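Local coordinates for endoglucanase (Clostridium thermocellum, PDB 2E4T), which probably hydrolyses internal beta-1,4-glucosidic bonds of cellulose and xyloglucan through its family 44 glycoside hydrolase part, the piece crystallised here, at residues 373-378 / 404-409. Residues are numbered along the deposited sequence; the frame is centred on the assembly and turned at random. Where two conformers were deposited one is given.
Sequences AQADVL and INLYTN
The Tyr407 ring takes Leu378 over one face. Leu378 CB sits 4.0 Å from the ring centroid and 20° off the ring normal, a CH-pi contact displaced toward the rim. CB is nearest to CE2, while Leu378 CD1 reaches Tyr407 CD2 at 3.8 Å. The side chains of Leu378 and Tyr407 lie alongside one another and point opposite ways. Ala375 CB adds an apolar contact to Tyr407 CE2 at 4.0 Å. Phe417 meets the same ring edge-to-face, and Tyr28 of strand 26-30 also packs on it.

The hydroxyl reaches the backbone of the facing helix. Tyr407 OH donates to Ala375 O at 2.7 Å. The C=O...OH angle is 146°, and the hydroxyl stands somewhat out of the carbonyl plane. Together the bond and the Leu378 contact fix the ring between the two helices. Tyr407 CG, anti to its carbonyl carbon, is turned toward segment 373-378.

Leu378 CD1 also lies 3.7 Å from Ile404 CA and approaches Ile404 CG1. Gln374 NE2 passes 3.6 Å from Ile404 CG1, but its hydrogen bond goes to Tyr360 OH. Leu406 CD2 only brushes Ala375 CB.

The axes of the short helical segments 373-378 and 404-408 come within 9.4 Å, with their directions 43° apart. This is buried helix-helix packing between 368-384 and 398-408, the helix that carries the zinc ligand Glu401. The two helices follow the last two strands of the TIM-like barrel, where it meets the beta-sheet domain through Leu406 and Tyr407 on Ile449 of strand 442-452.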
loop_
_atom_site.group_PDB
_atom_site.type_symbol
_atom_site.label_atom_id
_atom_site.label_comp_id
_atom_site.label_asym_id
_atom_site.label_seq_id
_atom_site.Cartn_x
_atom_site.Cartn_y
_atom_site.Cartn_z
ATOM N N ALA A 373 14.487 -5.800 -3.808
ATOM C CA ALA A 373 13.100 -6.078 -4.192
ATOM C C ALA A 373 12.204 -4.886 -3.860
ATOM O O ALA A 373 11.328 -4.524 -4.664
ATOM C CB ALA A 373 12.590 -7.358 -3.531
ATOM N N GLN A 374 12.391 -4.279 -2.666
ATOM C CA GLN A 374 11.574 -3.119 -2.306
ATOM C C GLN A 374 11.752 -1.991 -3.327
ATOM O O GLN A 374 10.780 -1.362 -3.779
ATOM C CB GLN A 374 11.965 -2.643 -0.905
ATOM C CG GLN A 374 11.182 -1.391 -0.475
ATOM C CD GLN A 374 9.715 -1.670 -0.273
ATOM O OE1 GLN A 374 9.269 -2.816 -0.134
ATOM N NE2 GLN A 374 8.921 -0.596 -0.224
ATOM N N ALA A 375 13.028 -1.678 -3.677
ATOM C CA ALA A 375 13.258 -0.609 -4.653
ATOM C C ALA A 375 12.625 -0.963 -5.993
ATOM O O ALA A 375 12.123 -0.081 -6.728
ATOM C CB ALA A 375 14.763 -0.351 -4.784
ATOM N N ASP A 376 12.663 -2.255 -6.371
ATOM C CA ASP A 376 12.089 -2.674 -7.652
ATOM C C ASP A 376 10.566 -2.448 -7.611
ATOM O O ASP A 376 9.967 -1.872 -8.560
ATOM C CB ASP A 376 12.429 -4.150 -7.876
ATOM C CG ASP A 376 12.402 -4.577 -9.325
ATOM O OD1 ASP A 376 12.658 -3.728 -10.212
ATOM O OD2 ASP A 376 12.062 -5.783 -9.562
ATOM N N VAL A 377 9.908 -2.927 -6.535
ATOM C CA VAL A 377 8.470 -2.766 -6.364
ATOM C C VAL A 377 8.075 -1.299 -6.446
ATOM O O VAL A 377 7.062 -0.944 -7.095
ATOM C CB VAL A 377 8.050 -3.430 -5.025
ATOM C CG1 VAL A 377 6.633 -3.059 -4.618
ATOM C CG2 VAL A 377 8.212 -4.930 -5.149
ATOM N N LEU A 378 8.811 -0.419 -5.744
ATOM C CA LEU A 378 8.447 1.005 -5.795
ATOM C C LEU A 378 8.598 1.577 -7.227
ATOM O O LEU A 378 7.800 2.437 -7.649
ATOM C CB LEU A 378 9.281 1.794 -4.813
ATOM C CG LEU A 378 9.014 1.447 -3.364
ATOM C CD1 LEU A 378 10.059 2.181 -2.480
ATOM C CD2 LEU A 378 7.593 1.776 -2.934
ATOM N N ILE A 404 12.996 2.304 0.362
ATOM C CA ILE A 404 12.087 3.460 0.358
ATOM C C ILE A 404 12.894 4.773 0.255
ATOM O O ILE A 404 12.604 5.629 -0.593
ATOM C CB ILE A 404 11.189 3.451 1.626
ATOM C CG1 ILE A 404 10.275 2.226 1.602
ATOM C CG2 ILE A 404 10.416 4.742 1.724
ATOM C CD1 ILE A 404 9.591 1.943 2.940
ATOM N N ASN A 405 13.890 4.956 1.155
ATOM C CA ASN A 405 14.653 6.212 1.142
ATOM C C ASN A 405 15.388 6.430 -0.167
ATOM O O ASN A 405 15.671 7.588 -0.527
ATOM C CB ASN A 405 15.651 6.250 2.312
ATOM C CG ASN A 405 14.987 6.635 3.611
ATOM O OD1 ASN A 405 13.946 7.277 3.672
ATOM N ND2 ASN A 405 15.673 6.239 4.724
ATOM N N LEU A 406 15.731 5.374 -0.901
ATOM C CA LEU A 406 16.398 5.559 -2.197
ATOM C C LEU A 406 15.501 6.434 -3.113
ATOM O O LEU A 406 16.031 7.175 -3.968
ATOM C CB LEU A 406 16.699 4.224 -2.826
ATOM C CG LEU A 406 17.717 4.273 -3.975
ATOM C CD1 LEU A 406 19.104 4.675 -3.527
ATOM C CD2 LEU A 406 17.728 2.912 -4.703
ATOM N N TYR A 407 14.175 6.310 -2.951
ATOM C CA TYR A 407 13.239 7.142 -3.683
ATOM C C TYR A 407 12.893 8.434 -2.966
ATOM O O TYR A 407 12.730 9.474 -3.624
ATOM C CB TYR A 407 11.928 6.393 -3.962
ATOM C CG TYR A 407 12.087 5.303 -4.993
ATOM C CD1 TYR A 407 11.685 5.530 -6.333
ATOM C CD2 TYR A 407 12.617 4.058 -4.656
ATOM C CE1 TYR A 407 11.811 4.556 -7.292
ATOM C CE2 TYR A 407 12.785 3.066 -5.611
ATOM C CZ TYR A 407 12.348 3.296 -6.951
ATOM O OH TYR A 407 12.506 2.351 -7.931
ATOM N N THR A 408 12.711 8.414 -1.653
ATOM C CA THR A 408 12.108 9.546 -0.968
ATOM C C THR A 408 13.096 10.492 -0.327
ATOM O O THR A 408 12.700 11.629 0.026
ATOM C CB THR A 408 11.126 9.048 0.131
ATOM O OG1 THR A 408 11.963 8.338 1.065
ATOM C CG2 THR A 408 10.025 8.201 -0.419
ATOM N N ASN A 409 14.330 10.052 -0.084
ATOM C CA ASN A 409 15.260 10.873 0.710
ATOM C C ASN A 409 16.643 10.242 0.538
ATOM O O ASN A 409 17.245 9.689 1.491
ATOM C CB ASN A 409 14.837 10.937 2.165
ATOM C CG ASN A 409 15.583 12.018 2.921
ATOM O OD1 ASN A 409 16.588 12.579 2.431
ATOM N ND2 ASN A 409 15.072 12.371 4.085
#